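Local structure of UPF0336 protein Rv0637 (Mycobacterium tuberculosis, 5ZY8) at residues C[118-123]-C[139-144]; C[66-71]-C[105-110]; C[92-97]-C[132-137]. The protein is the HadC subunit, which probably takes part in (3R)-hydroxyacyl-[acyl-carrier-protein] dehydratase activity and belongs to the hotdog-fold proteins. One frame throughout, in Å; residues are numbered along the deposited sequence.

Interaction 1: C[118-123]-C[139-144]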
# COMPACT_ATOMS: atom_id res chain seq x y z
N ALA C 118 -15.43 -30.57 3.09
CA ALA C 118 -14.02 -30.20 3.13
C ALA C 118 -13.66 -29.72 4.53
O ALA C 118 -14.42 -29.90 5.50
CB ALA C 118 -13.73 -29.17 2.04
N ASP C 119 -12.51 -29.06 4.64
CA ASP C 119 -11.82 -28.81 5.90
C ASP C 119 -12.12 -27.40 6.43
O ASP C 119 -12.39 -26.48 5.66
CB ASP C 119 -10.31 -29.00 5.70
CG ASP C 119 -9.92 -30.46 5.52
OD1 ASP C 119 -10.15 -31.27 6.45
OD2 ASP C 119 -9.42 -30.80 4.43
N ILE C 120 -12.07 -27.26 7.76
CA ILE C 120 -12.41 -26.01 8.46
C ILE C 120 -11.30 -25.72 9.46
O ILE C 120 -11.25 -26.35 10.52
CB ILE C 120 -13.76 -26.10 9.19
CG1 ILE C 120 -14.85 -26.69 8.30
CG2 ILE C 120 -14.16 -24.72 9.69
CD1 ILE C 120 -15.27 -25.80 7.22
N VAL C 121 -10.46 -24.73 9.17
CA VAL C 121 -9.40 -24.35 10.10
C VAL C 121 -9.67 -22.96 10.63
O VAL C 121 -9.98 -22.04 9.87
CB VAL C 121 -8.02 -24.42 9.44
CG1 VAL C 121 -6.93 -24.44 10.49
CG2 VAL C 121 -7.92 -25.66 8.57
N VAL C 122 -9.56 -22.80 11.95
CA VAL C 122 -9.70 -21.51 12.61
C VAL C 122 -8.33 -21.12 13.11
O VAL C 122 -7.78 -21.77 14.02
CB VAL C 122 -10.71 -21.56 13.77
CG1 VAL C 122 -10.73 -20.23 14.50
CG2 VAL C 122 -12.09 -21.90 13.24
N THR C 123 -7.76 -20.08 12.52
CA THR C 123 -6.51 -19.52 13.00
C THR C 123 -6.80 -18.41 14.00
O THR C 123 -7.77 -17.65 13.84
CB THR C 123 -5.67 -18.99 11.84
OG1 THR C 123 -6.24 -17.78 11.32
CG2 THR C 123 -5.61 -20.03 10.74
N TYR C 139 -9.23 -13.73 14.96
CA TYR C 139 -9.63 -15.08 14.62
C TYR C 139 -10.12 -15.10 13.18
O TYR C 139 -11.05 -14.37 12.82
CB TYR C 139 -10.72 -15.60 15.55
CG TYR C 139 -10.32 -15.71 17.00
CD1 TYR C 139 -10.22 -14.59 17.81
CD2 TYR C 139 -10.05 -16.95 17.57
CE1 TYR C 139 -9.86 -14.70 19.14
CE2 TYR C 139 -9.69 -17.07 18.89
CZ TYR C 139 -9.59 -15.94 19.67
OH TYR C 139 -9.23 -16.07 21.00
N THR C 140 -9.51 -15.95 12.36
CA THR C 140 -9.91 -16.14 10.98
C THR C 140 -10.36 -17.58 10.80
O THR C 140 -9.70 -18.51 11.26
CB THR C 140 -8.76 -15.80 10.03
OG1 THR C 140 -8.36 -14.44 10.24
CG2 THR C 140 -9.17 -15.99 8.58
N THR C 141 -11.50 -17.76 10.12
CA THR C 141 -12.03 -19.08 9.82
C THR C 141 -11.89 -19.31 8.33
O THR C 141 -12.51 -18.60 7.53
CB THR C 141 -13.49 -19.21 10.25
OG1 THR C 141 -13.64 -18.72 11.59
CG2 THR C 141 -13.91 -20.66 10.20
N LEU C 142 -11.09 -20.30 7.96
CA LEU C 142 -10.85 -20.66 6.57
C LEU C 142 -11.55 -21.97 6.26
O LEU C 142 -11.76 -22.81 7.14
CB LEU C 142 -9.35 -20.77 6.26
CG LEU C 142 -8.45 -19.62 6.71
CD1 LEU C 142 -7.05 -20.10 7.04
CD2 LEU C 142 -8.42 -18.53 5.66
N MET C 143 -11.91 -22.15 4.99
CA MET C 143 -12.68 -23.31 4.55
C MET C 143 -12.04 -23.93 3.31
O MET C 143 -11.33 -23.26 2.55
CB MET C 143 -14.13 -22.89 4.31
CG MET C 143 -15.14 -24.00 4.42
SD MET C 143 -16.83 -23.38 4.33
CE MET C 143 -17.16 -22.96 6.04
N GLY C 144 -12.29 -25.23 3.12
CA GLY C 144 -11.67 -25.98 2.03
C GLY C 144 -12.56 -26.25 0.82
O GLY C 144 -12.22 -27.06 -0.05
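I120 and M143 run alongside each other on one face of a strand pair. M143 is the longer of the two. From CB, CG of M143 stands anti to the backbone N (chi1 -155°). This M143 CG lies 3.3 Å from CD1 of I120. One bond further, SD of M143 is 4.1 Å from the same I120 CD1. The chain then bends at chi3 (-87°), and this bend brings CE of M143 back to 3.6 Å from I120 CD1. One methyl of I120 is thus met by three successive atoms of M143. Further along this face, CG2 of V122 lies 3.8 Å from CG2 of T141, another pair aligned in the same manner.

The backbones form an antiparallel ladder: the axes of 120-123 and 139-143 come within 4.6 Å at 164°. V121 with L142 and T123 with T140 are the hydrogen-bonded pairs, while I120 with M143 and V122 with T141 are non-hydrogen-bonded. L142 N donates to V121 O at 2.8 Å, and T140 N to T123 O at 2.8 Å, each pair having its return bond. Strands 120-129 and 134-143 make a beta hairpin within the antiparallel sheet of the hotdog fold, and the ladder belongs to the part of that hairpin far from its turn. Beyond it, G144 N makes only a weak bond to D119 O.

The other face carries V121, T123, T140 and L142. There CG2 of T123 touches CD1 of L142 obliquely, and T123, T140 and L142 all touch Q68 of helix 61-74. OG1 of T140 is hydrogen-bonded to Q89 on the neighbouring strand 85-93, which settles its polar end.

Interaction 2: C[66-71]-C[105-110]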
# COMPACT_ATOMS: atom_id res chain seq x y z
N TYR C 66 0.58 -12.02 6.69
CA TYR C 66 2.01 -12.26 6.69
C TYR C 66 2.32 -13.57 7.41
O TYR C 66 3.08 -14.41 6.90
CB TYR C 66 2.75 -11.11 7.36
CG TYR C 66 3.00 -9.87 6.52
CD1 TYR C 66 2.77 -9.86 5.14
CD2 TYR C 66 3.48 -8.71 7.12
CE1 TYR C 66 3.01 -8.72 4.38
CE2 TYR C 66 3.72 -7.56 6.36
CZ TYR C 66 3.49 -7.58 4.99
OH TYR C 66 3.73 -6.44 4.26
N VAL C 67 1.69 -13.78 8.57
CA VAL C 67 1.97 -14.94 9.39
C VAL C 67 1.34 -16.19 8.79
O VAL C 67 1.97 -17.24 8.71
CB VAL C 67 1.48 -14.71 10.83
CG1 VAL C 67 1.93 -15.85 11.75
CG2 VAL C 67 1.96 -13.37 11.33
N GLN C 68 0.08 -16.07 8.36
CA GLN C 68 -0.61 -17.23 7.81
C GLN C 68 0.15 -17.80 6.61
O GLN C 68 0.37 -19.01 6.52
CB GLN C 68 -2.04 -16.88 7.41
CG GLN C 68 -3.05 -16.85 8.54
CD GLN C 68 -4.34 -16.13 8.15
OE1 GLN C 68 -5.06 -16.59 7.26
NE2 GLN C 68 -4.63 -15.02 8.81
N LEU C 69 0.57 -16.93 5.68
CA LEU C 69 1.30 -17.42 4.52
C LEU C 69 2.66 -17.99 4.91
O LEU C 69 3.09 -19.00 4.34
CB LEU C 69 1.46 -16.33 3.46
CG LEU C 69 0.17 -15.72 2.96
CD1 LEU C 69 0.46 -14.52 2.07
CD2 LEU C 69 -0.69 -16.75 2.23
N ASP C 70 3.36 -17.37 5.86
CA ASP C 70 4.61 -17.97 6.33
C ASP C 70 4.38 -19.38 6.84
O ASP C 70 5.18 -20.29 6.57
CB ASP C 70 5.25 -17.10 7.41
CG ASP C 70 6.67 -17.55 7.77
OD1 ASP C 70 6.83 -18.56 8.48
OD2 ASP C 70 7.64 -16.88 7.35
N PHE C 71 3.25 -19.60 7.52
CA PHE C 71 2.91 -20.92 8.06
C PHE C 71 2.66 -21.93 6.94
O PHE C 71 3.24 -23.02 6.93
CB PHE C 71 1.69 -20.79 8.97
CG PHE C 71 1.13 -22.10 9.46
CD1 PHE C 71 1.74 -22.79 10.50
CD2 PHE C 71 -0.04 -22.61 8.92
CE1 PHE C 71 1.22 -24.00 10.95
CE2 PHE C 71 -0.57 -23.82 9.37
CZ PHE C 71 0.06 -24.51 10.40
N ALA C 105 3.71 -11.00 16.18
CA ALA C 105 2.59 -11.84 15.79
C ALA C 105 2.87 -13.29 16.14
O ALA C 105 4.01 -13.76 16.12
CB ALA C 105 2.30 -11.70 14.30
N ARG C 106 1.80 -13.98 16.50
CA ARG C 106 1.85 -15.38 16.90
C ARG C 106 0.52 -16.00 16.49
O ARG C 106 -0.53 -15.56 16.96
CB ARG C 106 2.09 -15.52 18.41
CG ARG C 106 2.28 -16.95 18.89
CD ARG C 106 2.16 -17.02 20.40
NE ARG C 106 0.98 -17.75 20.84
CZ ARG C 106 0.51 -17.72 22.09
NH1 ARG C 106 -0.58 -18.42 22.42
NH2 ARG C 106 1.13 -16.99 23.01
N MET C 107 0.57 -16.97 15.60
CA MET C 107 -0.63 -17.64 15.13
C MET C 107 -0.75 -19.00 15.81
O MET C 107 0.18 -19.81 15.74
CB MET C 107 -0.59 -17.80 13.62
CG MET C 107 -1.92 -18.06 12.97
SD MET C 107 -1.59 -18.73 11.35
CE MET C 107 -0.96 -20.34 11.82
N ASP C 108 -1.90 -19.27 16.42
CA ASP C 108 -2.22 -20.60 16.91
C ASP C 108 -3.29 -21.23 16.03
O ASP C 108 -4.18 -20.55 15.51
CB ASP C 108 -2.73 -20.58 18.36
CG ASP C 108 -1.79 -19.87 19.32
OD1 ASP C 108 -0.68 -19.50 18.91
OD2 ASP C 108 -2.17 -19.69 20.51
N ILE C 109 -3.23 -22.55 15.91
CA ILE C 109 -4.32 -23.29 15.28
C ILE C 109 -5.40 -23.53 16.34
O ILE C 109 -5.22 -24.32 17.27
CB ILE C 109 -3.84 -24.61 14.68
CG1 ILE C 109 -2.78 -24.32 13.62
CG2 ILE C 109 -5.03 -25.39 14.14
CD1 ILE C 109 -3.33 -24.03 12.25
N HIS C 110 -6.50 -22.80 16.20
CA HIS C 110 -7.54 -22.81 17.21
C HIS C 110 -8.44 -24.03 17.07
O HIS C 110 -8.83 -24.62 18.08
CB HIS C 110 -8.36 -21.52 17.11
CG HIS C 110 -9.22 -21.24 18.31
ND1 HIS C 110 -10.57 -21.53 18.34
CD2 HIS C 110 -8.93 -20.69 19.50
CE1 HIS C 110 -11.07 -21.17 19.51
NE2 HIS C 110 -10.09 -20.65 20.23
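V67 and F71, one helical turn apart, present apolar side chains to A105, M107 and I109 of strand 105-110. The aliphatic part of the contact starts with the two methyls of V67: CG2 meets A105 CB at 3.4 Å, and CG1 meets M107 CB at 3.7 Å. SD of M107 lies 3.7 Å from CG of Q68, the two side chains crossing at about a right angle. At the other end, CD1 of I109 approaches CZ of F71 at 3.9 Å, again with crossed side chains.

The aromatic part is carried by M107. Its chain bends at chi3 (70°), which sets CE over one face of the F71 ring, offset toward the rim on the CG side, 3.8 Å from the centroid. This is a CH-pi contact, and the sulfur, farther off and oblique, makes it a Met-aromatic pair. The F71 ring meets W12 of strand 11-19 edge-to-face.

No hydrogen bond joins helix and strand; the polar pairing runs along the strand instead. R106, whose CB points away from the helix, meets the D108 carboxylate in a salt bridge, NE to OD1 and NH1 to OD2, both in the guanidinium plane.

The axes of segments 66-71 and 105-110 pass 8.8 Å apart at 57°, a spacing filled by side chains. A strongly curved antiparallel sheet wrapped round a long central helix, here 61-74, is the hotdog fold.

Interaction 3: C[92-97]-C[132-137]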
# COMPACT_ATOMS: atom_id res chain seq x y z
N VAL C 92 -10.40 -8.60 18.39
CA VAL C 92 -10.55 -8.24 19.80
C VAL C 92 -9.44 -7.26 20.16
O VAL C 92 -8.26 -7.63 20.22
CB VAL C 92 -10.51 -9.45 20.73
CG1 VAL C 92 -10.71 -9.00 22.17
CG2 VAL C 92 -11.58 -10.45 20.31
N PHE C 93 -9.82 -6.03 20.48
CA PHE C 93 -8.87 -4.96 20.75
C PHE C 93 -8.74 -4.84 22.26
O PHE C 93 -9.63 -4.30 22.93
CB PHE C 93 -9.32 -3.66 20.10
CG PHE C 93 -9.58 -3.79 18.64
CD1 PHE C 93 -8.54 -3.68 17.73
CD2 PHE C 93 -10.85 -4.05 18.17
CE1 PHE C 93 -8.77 -3.81 16.36
CE2 PHE C 93 -11.09 -4.19 16.81
CZ PHE C 93 -10.04 -4.07 15.90
N HIS C 94 -7.63 -5.36 22.78
CA HIS C 94 -7.31 -5.19 24.20
C HIS C 94 -6.61 -3.87 24.46
O HIS C 94 -6.73 -3.32 25.56
CB HIS C 94 -6.45 -6.36 24.67
CG HIS C 94 -7.09 -7.70 24.47
ND1 HIS C 94 -8.11 -8.16 25.28
CD2 HIS C 94 -6.89 -8.66 23.54
CE1 HIS C 94 -8.49 -9.35 24.86
NE2 HIS C 94 -7.77 -9.68 23.80
N LYS C 95 -5.90 -3.35 23.48
CA LYS C 95 -5.38 -1.99 23.51
C LYS C 95 -5.60 -1.40 22.13
O LYS C 95 -5.66 -2.14 21.14
CB LYS C 95 -3.89 -1.95 23.88
CG LYS C 95 -3.58 -2.70 25.16
CD LYS C 95 -2.32 -2.21 25.85
CE LYS C 95 -2.32 -2.67 27.30
NZ LYS C 95 -1.85 -4.07 27.43
N PRO C 96 -5.73 -0.08 22.03
CA PRO C 96 -5.82 0.53 20.70
C PRO C 96 -4.47 0.40 20.01
O PRO C 96 -3.42 0.55 20.63
CB PRO C 96 -6.17 1.99 21.00
CG PRO C 96 -5.59 2.23 22.35
CD PRO C 96 -5.70 0.93 23.10
N VAL C 97 -4.52 0.12 18.71
CA VAL C 97 -3.32 -0.05 17.90
C VAL C 97 -3.09 1.24 17.12
O VAL C 97 -3.95 1.66 16.32
CB VAL C 97 -3.41 -1.28 16.98
CG1 VAL C 97 -4.73 -1.33 16.25
CG2 VAL C 97 -2.25 -1.30 16.01
N GLY C 132 5.55 -7.05 25.62
CA GLY C 132 4.95 -8.35 25.85
C GLY C 132 3.51 -8.32 26.31
O GLY C 132 2.97 -9.38 26.68
N GLU C 133 2.87 -7.15 26.35
CA GLU C 133 1.46 -7.10 26.67
C GLU C 133 0.63 -7.35 25.42
O GLU C 133 1.07 -7.10 24.29
CB GLU C 133 1.07 -5.76 27.29
CG GLU C 133 1.48 -4.55 26.49
CD GLU C 133 1.38 -3.25 27.27
OE1 GLU C 133 0.70 -3.23 28.32
OE2 GLU C 133 1.95 -2.23 26.81
N LEU C 134 -0.58 -7.86 25.63
CA LEU C 134 -1.45 -8.26 24.53
C LEU C 134 -2.27 -7.07 24.04
O LEU C 134 -2.98 -6.43 24.82
CB LEU C 134 -2.35 -9.42 24.97
CG LEU C 134 -3.27 -9.85 23.85
CD1 LEU C 134 -2.41 -10.67 22.98
CD2 LEU C 134 -4.40 -10.72 24.37
N VAL C 135 -2.14 -6.77 22.75
CA VAL C 135 -2.83 -5.62 22.20
C VAL C 135 -4.03 -6.06 21.37
O VAL C 135 -5.04 -5.35 21.30
CB VAL C 135 -1.89 -4.71 21.38
CG1 VAL C 135 -0.56 -4.53 22.10
CG2 VAL C 135 -1.68 -5.24 19.98
N MET C 136 -3.95 -7.24 20.75
CA MET C 136 -5.03 -7.66 19.87
C MET C 136 -4.99 -9.16 19.63
O MET C 136 -3.91 -9.77 19.57
CB MET C 136 -4.91 -6.96 18.51
CG MET C 136 -5.80 -7.53 17.42
SD MET C 136 -5.65 -6.60 15.90
CE MET C 136 -5.60 -4.92 16.53
N GLU C 137 -6.18 -9.75 19.44
CA GLU C 137 -6.33 -11.09 18.91
C GLU C 137 -7.23 -11.04 17.69
O GLU C 137 -8.20 -10.28 17.66
CB GLU C 137 -6.91 -12.07 19.92
CG GLU C 137 -6.47 -11.84 21.35
CD GLU C 137 -7.34 -12.61 22.32
OE1 GLU C 137 -7.62 -13.80 22.03
OE2 GLU C 137 -7.74 -12.04 23.35
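H94 and E137 each have CG anti to the carbonyl carbon, beside their own backbone N (chi1 -58° for H94). From these starting points ring and carboxylate meet with their planes 12° apart, nearly coplanar, and OE2 of E137 comes to the ring edge at NE2. This is a histidine-carboxylate hydrogen bond, although the modelled separation is too short to be trusted in detail. OE1 of E137 forms a salt bridge with R124 and is also hydrogen-bonded to Y139 OH. CD2 of L134 approaches the H94 ring obliquely.

K95 and E133 supply another polar link. The K95 chain bends at chi4 (82°), placing NZ 2.8 Å from OE1 of E133 in a salt bridge, with the nitrogen above the carboxylate plane. OE2 of E133 is hydrogen-bonded to N129.

On the apolar side, CE of M136 sits 3.4 Å from CE1 of F93 and 3.7 Å from CG1 of V97. The sulfur of M136 lies 5.1 Å from the centroid of the F93 ring, obliquely, as a Met-aromatic contact.

The backbones pair antiparallel for a short distance. V92 N donates to E137 O at 2.9 Å and E137 N returns the bond to V92 O. Past F93 the chain leaves the ladder, and V135 O accepts from both H94 N, at 3.0 Å, and K95 N, at 3.1 Å, the two donors arriving from the same face of its plane.

F93 also makes backbone hydrogen bonds to the chain of another protein, consistent with edge-strand pairing between hotdog subunits. V135 and M136 together sit opposite the single residue C127 on strand 120-129, a classic beta bulge on the far side from strand 85-93, the outermost of this chain's own sheet.

Interaction 2 is the core contact, with all its touching residues buried, whereas interaction 1 lies at the surface and interaction 3 is partly buried. Interactions 1 and 3 share strand 134-143, which pairs with strand 120-129 in the first and strand 85-93 in the second; their centres are 23 Å apart. Both rest first on backbone hydrogen bonds; interaction 1 adds apolar side-chain pairs, interaction 3 a salt bridge, a His-carboxylate bond and a Met-aromatic contact. Interaction 2 joins helix to sheet by apolar and aromatic packing alone. Interactions 1 and 2 touch directly: V122 O and H110 N probably hydrogen-bond at 2.7 Å, and I109 CD1 packs against V121 CG1.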